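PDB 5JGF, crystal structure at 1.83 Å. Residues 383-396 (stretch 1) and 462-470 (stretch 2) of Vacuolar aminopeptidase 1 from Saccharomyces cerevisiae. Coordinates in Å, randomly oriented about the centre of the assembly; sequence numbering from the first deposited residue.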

# COMPACT_ATOMS: atom_id res chain seq x y z
N VAL D 383 -18.87 37.32 25.16
CA VAL D 383 -18.08 38.24 25.96
C VAL D 383 -18.83 38.85 27.14
O VAL D 383 -18.27 38.98 28.23
CB VAL D 383 -17.47 39.37 25.08
CG1 VAL D 383 -18.56 40.30 24.57
CG2 VAL D 383 -16.41 40.13 25.86
N VAL D 384 -20.09 39.22 26.95
CA VAL D 384 -20.88 39.80 28.04
C VAL D 384 -21.17 38.73 29.09
O VAL D 384 -21.07 38.99 30.29
CB VAL D 384 -22.21 40.39 27.52
CG1 VAL D 384 -23.09 40.80 28.70
CG2 VAL D 384 -21.92 41.59 26.64
N GLY D 385 -21.52 37.53 28.64
CA GLY D 385 -21.80 36.45 29.57
C GLY D 385 -20.58 36.07 30.38
O GLY D 385 -20.69 35.73 31.56
N THR D 386 -19.41 36.12 29.75
CA THR D 386 -18.17 35.79 30.44
C THR D 386 -17.94 36.84 31.53
O THR D 386 -17.63 36.50 32.68
CB THR D 386 -16.97 35.80 29.47
OG1 THR D 386 -17.14 34.75 28.50
CG2 THR D 386 -15.66 35.58 30.22
N ALA D 387 -18.11 38.10 31.17
CA ALA D 387 -17.93 39.20 32.12
C ALA D 387 -18.92 39.08 33.28
O ALA D 387 -18.56 39.28 34.44
CB ALA D 387 -18.11 40.54 31.41
N LEU D 388 -20.17 38.74 32.97
CA LEU D 388 -21.20 38.60 33.99
C LEU D 388 -20.86 37.52 35.00
O LEU D 388 -21.00 37.72 36.20
CB LEU D 388 -22.56 38.30 33.34
CG LEU D 388 -23.71 38.11 34.34
CD1 LEU D 388 -24.99 38.67 33.75
CD2 LEU D 388 -23.86 36.64 34.69
N VAL D 389 -20.40 36.36 34.51
CA VAL D 389 -20.04 35.27 35.40
C VAL D 389 -18.82 35.62 36.24
O VAL D 389 -18.74 35.28 37.42
CB VAL D 389 -19.77 33.97 34.61
CG1 VAL D 389 -19.10 32.93 35.50
CG2 VAL D 389 -21.08 33.42 34.07
N GLU D 390 -17.85 36.32 35.65
CA GLU D 390 -16.66 36.68 36.39
C GLU D 390 -16.98 37.74 37.45
O GLU D 390 -16.43 37.72 38.55
CB GLU D 390 -15.56 37.14 35.43
CG GLU D 390 -15.22 36.05 34.41
CD GLU D 390 -14.01 36.34 33.53
OE1 GLU D 390 -13.89 37.47 33.01
OE2 GLU D 390 -13.19 35.42 33.34
N GLU D 391 -17.90 38.65 37.13
CA GLU D 391 -18.29 39.69 38.09
C GLU D 391 -19.08 39.01 39.21
O GLU D 391 -18.87 39.28 40.40
CB GLU D 391 -19.16 40.75 37.40
CG GLU D 391 -19.78 41.78 38.34
CD GLU D 391 -18.75 42.59 39.10
OE1 GLU D 391 -17.79 43.07 38.47
OE2 GLU D 391 -18.90 42.74 40.34
N LEU D 392 -19.98 38.12 38.82
CA LEU D 392 -20.80 37.36 39.75
C LEU D 392 -19.91 36.58 40.73
O LEU D 392 -20.17 36.55 41.93
CB LEU D 392 -21.69 36.39 38.96
CG LEU D 392 -22.77 35.59 39.69
CD1 LEU D 392 -23.79 36.54 40.30
CD2 LEU D 392 -23.44 34.66 38.69
N ALA D 393 -18.87 35.96 40.20
CA ALA D 393 -17.95 35.18 41.02
C ALA D 393 -17.16 36.08 41.97
O ALA D 393 -17.00 35.74 43.15
CB ALA D 393 -16.99 34.39 40.13
N ARG D 394 -16.68 37.21 41.47
CA ARG D 394 -15.92 38.13 42.31
C ARG D 394 -16.75 38.59 43.50
O ARG D 394 -16.24 38.74 44.60
CB ARG D 394 -15.45 39.35 41.49
CG ARG D 394 -14.34 39.02 40.48
CD ARG D 394 -13.68 40.29 39.94
NE ARG D 394 -14.58 41.08 39.10
CZ ARG D 394 -14.72 40.90 37.79
NH1 ARG D 394 -14.03 39.96 37.16
NH2 ARG D 394 -15.57 41.67 37.11
N ARG D 395 -18.05 38.80 43.27
CA ARG D 395 -18.95 39.24 44.33
C ARG D 395 -19.25 38.15 45.36
O ARG D 395 -19.33 38.43 46.56
CB ARG D 395 -20.27 39.74 43.75
CG ARG D 395 -20.16 41.00 42.90
CD ARG D 395 -21.54 41.55 42.57
NE ARG D 395 -21.48 42.73 41.72
CZ ARG D 395 -22.54 43.46 41.38
NH1 ARG D 395 -23.75 43.13 41.83
NH2 ARG D 395 -22.40 44.52 40.60
N ASN D 396 -19.41 36.91 44.90
CA ASN D 396 -19.74 35.79 45.77
C ASN D 396 -18.53 35.06 46.34
O ASN D 396 -18.68 34.13 47.14
CB ASN D 396 -20.62 34.78 45.01
CG ASN D 396 -21.40 33.85 45.94
OD1 ASN D 396 -22.05 34.31 46.89
ND2 ASN D 396 -21.36 32.55 45.66
N HIS D 462 -27.66 36.65 43.21
CA HIS D 462 -27.16 37.89 42.63
C HIS D 462 -27.15 38.14 41.13
O HIS D 462 -26.73 39.22 40.70
CB HIS D 462 -25.75 38.13 43.17
CG HIS D 462 -25.61 37.90 44.64
ND1 HIS D 462 -24.75 36.97 45.17
CD2 HIS D 462 -26.23 38.48 45.69
CE1 HIS D 462 -24.84 36.98 46.49
NE2 HIS D 462 -25.73 37.90 46.83
N TRP D 463 -27.60 37.20 40.30
CA TRP D 463 -27.54 37.44 38.86
C TRP D 463 -28.31 38.68 38.40
O TRP D 463 -27.84 39.42 37.53
CB TRP D 463 -28.02 36.22 38.07
CG TRP D 463 -29.51 36.14 37.91
CD1 TRP D 463 -30.39 35.52 38.76
CD2 TRP D 463 -30.29 36.72 36.87
NE1 TRP D 463 -31.67 35.68 38.30
CE2 TRP D 463 -31.64 36.42 37.15
CE3 TRP D 463 -29.98 37.47 35.73
CZ2 TRP D 463 -32.69 36.84 36.32
CZ3 TRP D 463 -31.03 37.89 34.91
CH2 TRP D 463 -32.36 37.58 35.21
N ARG D 464 -29.49 38.90 38.95
CA ARG D 464 -30.30 40.05 38.55
C ARG D 464 -29.57 41.36 38.83
O ARG D 464 -29.50 42.23 37.97
CB ARG D 464 -31.66 40.03 39.26
CG ARG D 464 -32.66 41.08 38.78
CD ARG D 464 -32.98 40.96 37.29
NE ARG D 464 -32.08 41.75 36.46
CZ ARG D 464 -32.08 41.75 35.13
NH1 ARG D 464 -32.93 40.99 34.45
NH2 ARG D 464 -31.23 42.53 34.47
N SER D 465 -29.02 41.48 40.03
CA SER D 465 -28.30 42.69 40.43
C SER D 465 -27.06 42.93 39.57
O SER D 465 -26.73 44.07 39.24
CB SER D 465 -27.89 42.60 41.90
OG SER D 465 -27.16 43.75 42.28
N VAL D 466 -26.37 41.85 39.20
CA VAL D 466 -25.18 41.97 38.37
C VAL D 466 -25.51 42.33 36.93
O VAL D 466 -24.88 43.21 36.34
CB VAL D 466 -24.35 40.66 38.38
CG1 VAL D 466 -23.20 40.76 37.38
CG2 VAL D 466 -23.80 40.41 39.77
N TYR D 467 -26.50 41.65 36.36
CA TYR D 467 -26.87 41.91 34.97
C TYR D 467 -27.40 43.33 34.81
O TYR D 467 -27.37 43.89 33.72
CB TYR D 467 -27.91 40.89 34.50
CG TYR D 467 -28.03 40.77 32.99
CD1 TYR D 467 -26.91 40.93 32.16
CD2 TYR D 467 -29.24 40.43 32.39
CE1 TYR D 467 -27.00 40.76 30.78
CE2 TYR D 467 -29.34 40.24 31.01
CZ TYR D 467 -28.22 40.41 30.21
OH TYR D 467 -28.31 40.22 28.85
N ASP D 468 -27.87 43.93 35.91
CA ASP D 468 -28.37 45.30 35.86
C ASP D 468 -27.24 46.27 35.51
O ASP D 468 -27.47 47.29 34.85
CB ASP D 468 -28.96 45.73 37.20
CG ASP D 468 -30.34 45.15 37.45
OD1 ASP D 468 -31.03 44.79 36.48
OD2 ASP D 468 -30.74 45.08 38.63
N GLU D 469 -26.03 45.94 35.96
CA GLU D 469 -24.86 46.77 35.72
C GLU D 469 -24.46 46.85 34.25
O GLU D 469 -23.69 47.73 33.86
CB GLU D 469 -23.66 46.25 36.54
CG GLU D 469 -23.84 46.31 38.06
CD GLU D 469 -24.21 47.72 38.53
OE1 GLU D 469 -23.90 48.70 37.83
OE2 GLU D 469 -24.82 47.87 39.61
N PHE D 470 -24.97 45.94 33.43
CA PHE D 470 -24.66 45.95 32.01
C PHE D 470 -25.68 46.78 31.24
O PHE D 470 -26.84 46.86 31.69
CB PHE D 470 -24.63 44.52 31.46
CG PHE D 470 -23.48 43.70 31.97
CD1 PHE D 470 -23.48 43.22 33.27
CD2 PHE D 470 -22.38 43.44 31.16
CE1 PHE D 470 -22.40 42.48 33.76
CE2 PHE D 470 -21.29 42.69 31.64
CZ PHE D 470 -21.30 42.22 32.94
O HOH W 1 -25.19 45.87 41.06

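Contact between the helix of residues 383-396 and the segment 462-470 of vacuolar aminopeptidase 1, whose helix crosses the first at 123° between N-to-C directions, with axes 9.8 Å apart at closest approach. The two bury 640 Å² between them, and since no clear direct hydrogen bond joins them, the contact rests chiefly on apolar packing, with a water bridging the polar groups around Arg395. Because the two helices run obliquely against each other, a walk forward along stretch 2 moves backward along stretch 1, from Asn396 to Val384. His462 begins the walk at the C-terminal end of the first helix: its CB lies 3.8 Å from Leu392 CD1, and Asn396 OD1 approaches the edge of the imidazole, 3.9 Å from His462 CE1. Trp463 contributes mainly backbone, its N 3.9 Å from Leu392 CD1, while the end of its indole leads away. Arg464 points away and pairs within its own stretch, its NH2 3.0 Å from Asp468 OD1 in a salt bridge whose hydrogen bond is weak. Ser465 is exposed; its carbonyl O accepts a hydrogen bond from water 1 at 3.0 Å. Val466 is the knob of the interface, seated among Leu388, Glu391, Leu392 and Arg395. Its CG1 lies 3.7 Å from Glu391 CG and 4.1 Å from Leu388 CG; its CG2 lies 3.9 Å from Leu392 CD1 and 3.4 Å from Arg395 NH1, over one face of the guanidinium. That guanidinium is also tied to its own helix, Arg395 NE donating to Glu391 OE2 at 2.9 Å in a salt bridge, so Glu391 offers its aliphatic CG to the valine while its carboxylate engages Arg395 and, through OE1, Arg394. Tyr467 turns sideways, yet its ring meets Leu388 closely, CD1 to CD1 at 3.4 Å; Val384 CG1 lies near the ring plane, 4.4 Å from Tyr467 CE1. The Tyr467 hydroxyl is hydrogen-bonded elsewhere in the structure. Glu469 returns to Arg395: its CG is 3.4 Å from Arg395 NH2, but its OE2 stands 4.2 Å from that nitrogen, beyond a salt bridge. Water 1 spans this gap, accepting from Arg395 NH2 at 3.1 Å and donating to Glu469 OE2 at 2.5 Å, so the opposite charges are linked through solvent. Phe470 closes the contact with its ring against the early turns of stretch 1: CD2 is 3.7 Å from Val384 CG1, CE2 is 3.8 Å from Ala387 CB, which lies at the ring edge, and CZ is 4.1 Å from Leu388 CB.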